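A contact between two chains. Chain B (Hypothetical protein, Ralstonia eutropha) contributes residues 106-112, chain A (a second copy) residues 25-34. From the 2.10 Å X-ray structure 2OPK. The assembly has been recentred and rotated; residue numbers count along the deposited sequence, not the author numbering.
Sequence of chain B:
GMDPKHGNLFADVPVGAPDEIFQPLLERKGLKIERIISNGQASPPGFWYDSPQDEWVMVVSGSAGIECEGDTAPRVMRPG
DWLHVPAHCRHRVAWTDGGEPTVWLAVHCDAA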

# COMPACT_ATOMS: atom_id res chain seq x y z
N ALA B 106 -4.35 -2.15 -3.64
CA ALA B 106 -4.09 -2.07 -5.06
C ALA B 106 -4.06 -0.63 -5.54
O ALA B 106 -4.87 0.21 -5.11
CB ALA B 106 -5.14 -2.88 -5.83
N VAL B 107 -3.09 -0.34 -6.41
CA VAL B 107 -2.92 1.01 -6.97
C VAL B 107 -2.94 0.89 -8.48
O VAL B 107 -2.25 0.08 -9.06
CB VAL B 107 -1.63 1.71 -6.52
CG1 VAL B 107 -1.55 3.19 -7.02
CG2 VAL B 107 -1.49 1.66 -4.96
N HIS B 108 -3.80 1.69 -9.10
CA HIS B 108 -3.96 1.77 -10.52
C HIS B 108 -3.50 3.14 -10.96
O HIS B 108 -3.91 4.14 -10.41
CB HIS B 108 -5.44 1.54 -10.87
CG HIS B 108 -5.96 0.19 -10.43
ND1 HIS B 108 -5.84 -0.95 -11.21
CD2 HIS B 108 -6.57 -0.20 -9.28
CE1 HIS B 108 -6.37 -1.97 -10.56
NE2 HIS B 108 -6.83 -1.54 -9.40
N CYS B 109 -2.61 3.18 -11.94
CA CYS B 109 -2.10 4.45 -12.42
C CYS B 109 -1.66 4.38 -13.88
O CYS B 109 -1.60 3.28 -14.47
CB CYS B 109 -0.92 4.86 -11.55
SG CYS B 109 0.48 3.81 -11.70
N ASP B 110 -1.33 5.54 -14.46
CA ASP B 110 -0.94 5.64 -15.88
C ASP B 110 0.26 4.79 -16.20
O ASP B 110 1.12 4.57 -15.33
CB ASP B 110 -0.63 7.10 -16.27
CG ASP B 110 -1.87 8.00 -16.22
OD1 ASP B 110 -3.00 7.52 -16.42
OD2 ASP B 110 -1.71 9.22 -15.97
N ALA B 111 0.34 4.28 -17.43
CA ALA B 111 1.52 3.53 -17.86
C ALA B 111 2.66 4.53 -18.04
O ALA B 111 3.84 4.15 -18.06
CB ALA B 111 1.23 2.80 -19.12
N ALA B 112 2.26 5.80 -18.23
CA ALA B 112 3.11 7.00 -18.28
C ALA B 112 3.78 7.30 -16.95
O ALA B 112 4.98 7.57 -16.90
CB ALA B 112 2.25 8.25 -18.72
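Chain A (25-34) LLERKGLKIE

The tightest point of this contact is a thiol pressed into leucine: B:Cys109 SG lies 3.1 Å from A:Leu31 CD2, well inside the usual spacing of sulfur and methyl carbon. It is the closest approach between the two stretches. The same sulfur reaches a second leucine, with SG of B:Cys109 4.0 Å from CD2 of A:Leu26, so one small side chain touches two leucines and also the CG of A:Arg28, 4.1 Å from the SG of B:Cys109.

Chain A meets it with a beta hairpin. Residues 26-28 and 31-34 are extended and antiparallel, tied by backbone hydrogen bonds in both directions: A:Ile33 N to A:Leu26 O at 2.8 Å, and A:Arg28 N to A:Leu31 O at 2.9 Å. A type II turn from A:Arg28 to A:Leu31 joins them, closed by A:Leu31 N to A:Arg28 O, also 2.9 Å. A:Gly30 takes phi 69° there, a value that by itself favours glycine, and it makes no contact with this stretch of chain B.

Against this hairpin chain B continues a strand that begins before B:Ala106 and then leaves in a looser tail. The register descends along chain A as chain B advances: B:Val107 pairs with A:Ile33 at 8.8 Å between CA atoms, B:Cys109 with A:Leu31 at 7.7 Å, and B:Ala112 with A:Lys29 at 5.5 Å between CA atoms. Chain B thus runs antiparallel to the 31-34 arm, and the backbones draw together toward the chain B terminus. At the wider end the gap is filled by side chains. B:Val107 and B:Cys109 point toward chain A while B:His108 between them points away, the alternation expected of a strand; A:Leu31 and A:Ile33 answer from the hairpin. B:Val107 CB rests 3.8 Å from A:Ile33 CD1.

At the narrow end a backbone hydrogen bond joins the side-chain packing. A:Lys29 N donates to B:Ala112 O at 3.2 Å with an angle of 161°, the sole hydrogen bond between the stretches. A:Arg28 lies along the tail with its aliphatic part: its CG is 3.5 Å from B:Asp110 O, and its CD is 3.6 Å from B:Ala112 C. Its NE comes within 3.3 Å of B:Ala111 O, but the angle is too poor for a hydrogen bond. NE is satisfied elsewhere in the structure, and NH1 of A:Arg28 bonds to A:Glu27 O, 2.9 Å away, within its own chain.

The rule to read here is economical: alternating apolar side chains bridge the separated strands, and one backbone hydrogen bond fastens the end where they converge, for 370 Å² buried in all.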

# COMPACT_ATOMS: atom_id res chain seq x y z
N LEU A 25 9.10 1.90 -5.13
CA LEU A 25 8.59 0.65 -5.71
C LEU A 25 8.03 0.91 -7.12
O LEU A 25 8.16 0.06 -8.00
CB LEU A 25 7.51 0.07 -4.80
CG LEU A 25 7.90 -0.13 -3.33
CD1 LEU A 25 6.79 -0.81 -2.61
CD2 LEU A 25 9.22 -0.93 -3.16
N LEU A 26 7.37 2.05 -7.32
CA LEU A 26 6.89 2.42 -8.65
C LEU A 26 6.92 3.94 -8.84
O LEU A 26 6.51 4.70 -7.96
CB LEU A 26 5.47 1.91 -8.86
CG LEU A 26 4.81 2.08 -10.25
CD1 LEU A 26 5.58 1.33 -11.34
CD2 LEU A 26 3.41 1.58 -10.22
N GLU A 27 7.40 4.37 -10.00
CA GLU A 27 7.42 5.76 -10.36
C GLU A 27 6.83 5.93 -11.76
O GLU A 27 7.27 5.30 -12.70
CB GLU A 27 8.85 6.29 -10.29
CG GLU A 27 9.38 6.34 -8.87
CD GLU A 27 10.84 6.76 -8.81
OE1 GLU A 27 11.72 5.87 -8.95
OE2 GLU A 27 11.08 7.98 -8.61
N ARG A 28 5.79 6.76 -11.85
CA ARG A 28 5.17 7.12 -13.14
C ARG A 28 4.91 8.61 -13.09
O ARG A 28 5.11 9.23 -12.06
CB ARG A 28 3.85 6.33 -13.34
CG ARG A 28 4.04 4.82 -13.47
CD ARG A 28 4.69 4.52 -14.80
NE ARG A 28 4.92 3.13 -15.09
CZ ARG A 28 6.08 2.50 -14.99
NH1 ARG A 28 7.17 3.13 -14.58
NH2 ARG A 28 6.15 1.22 -15.32
N LYS A 29 4.50 9.20 -14.20
CA LYS A 29 4.15 10.63 -14.23
C LYS A 29 3.14 10.94 -13.15
O LYS A 29 2.03 10.38 -13.12
CB LYS A 29 3.59 11.08 -15.59
N GLY A 30 3.57 11.81 -12.23
CA GLY A 30 2.74 12.27 -11.12
C GLY A 30 2.43 11.21 -10.10
O GLY A 30 1.41 11.31 -9.41
N LEU A 31 3.29 10.19 -10.00
CA LEU A 31 3.04 9.07 -9.07
C LEU A 31 4.29 8.43 -8.54
O LEU A 31 5.17 8.07 -9.31
CB LEU A 31 2.23 7.96 -9.75
CG LEU A 31 1.96 6.80 -8.76
CD1 LEU A 31 0.84 7.13 -7.78
CD2 LEU A 31 1.68 5.61 -9.49
N LYS A 32 4.35 8.23 -7.22
CA LYS A 32 5.43 7.48 -6.61
C LYS A 32 4.86 6.61 -5.50
O LYS A 32 4.22 7.12 -4.58
CB LYS A 32 6.51 8.43 -6.06
CG LYS A 32 7.75 7.73 -5.51
CD LYS A 32 8.91 8.69 -5.32
CE LYS A 32 8.68 9.64 -4.17
NZ LYS A 32 9.84 10.61 -4.05
N ILE A 33 5.09 5.31 -5.61
CA ILE A 33 4.83 4.40 -4.52
C ILE A 33 6.20 4.12 -3.92
O ILE A 33 7.13 3.77 -4.64
CB ILE A 33 4.19 3.07 -4.99
CG1 ILE A 33 2.91 3.34 -5.83
CG2 ILE A 33 3.86 2.18 -3.77
CD1 ILE A 33 2.16 2.04 -6.28
N GLU A 34 6.32 4.17 -2.60
CA GLU A 34 7.58 3.86 -1.98
C GLU A 34 7.49 3.12 -0.65
O GLU A 34 6.50 3.27 0.10
CB GLU A 34 8.36 5.18 -1.75
CG GLU A 34 7.68 6.12 -0.81
CD GLU A 34 8.45 7.44 -0.61
OE1 GLU A 34 9.57 7.56 -1.16
OE2 GLU A 34 7.90 8.33 0.12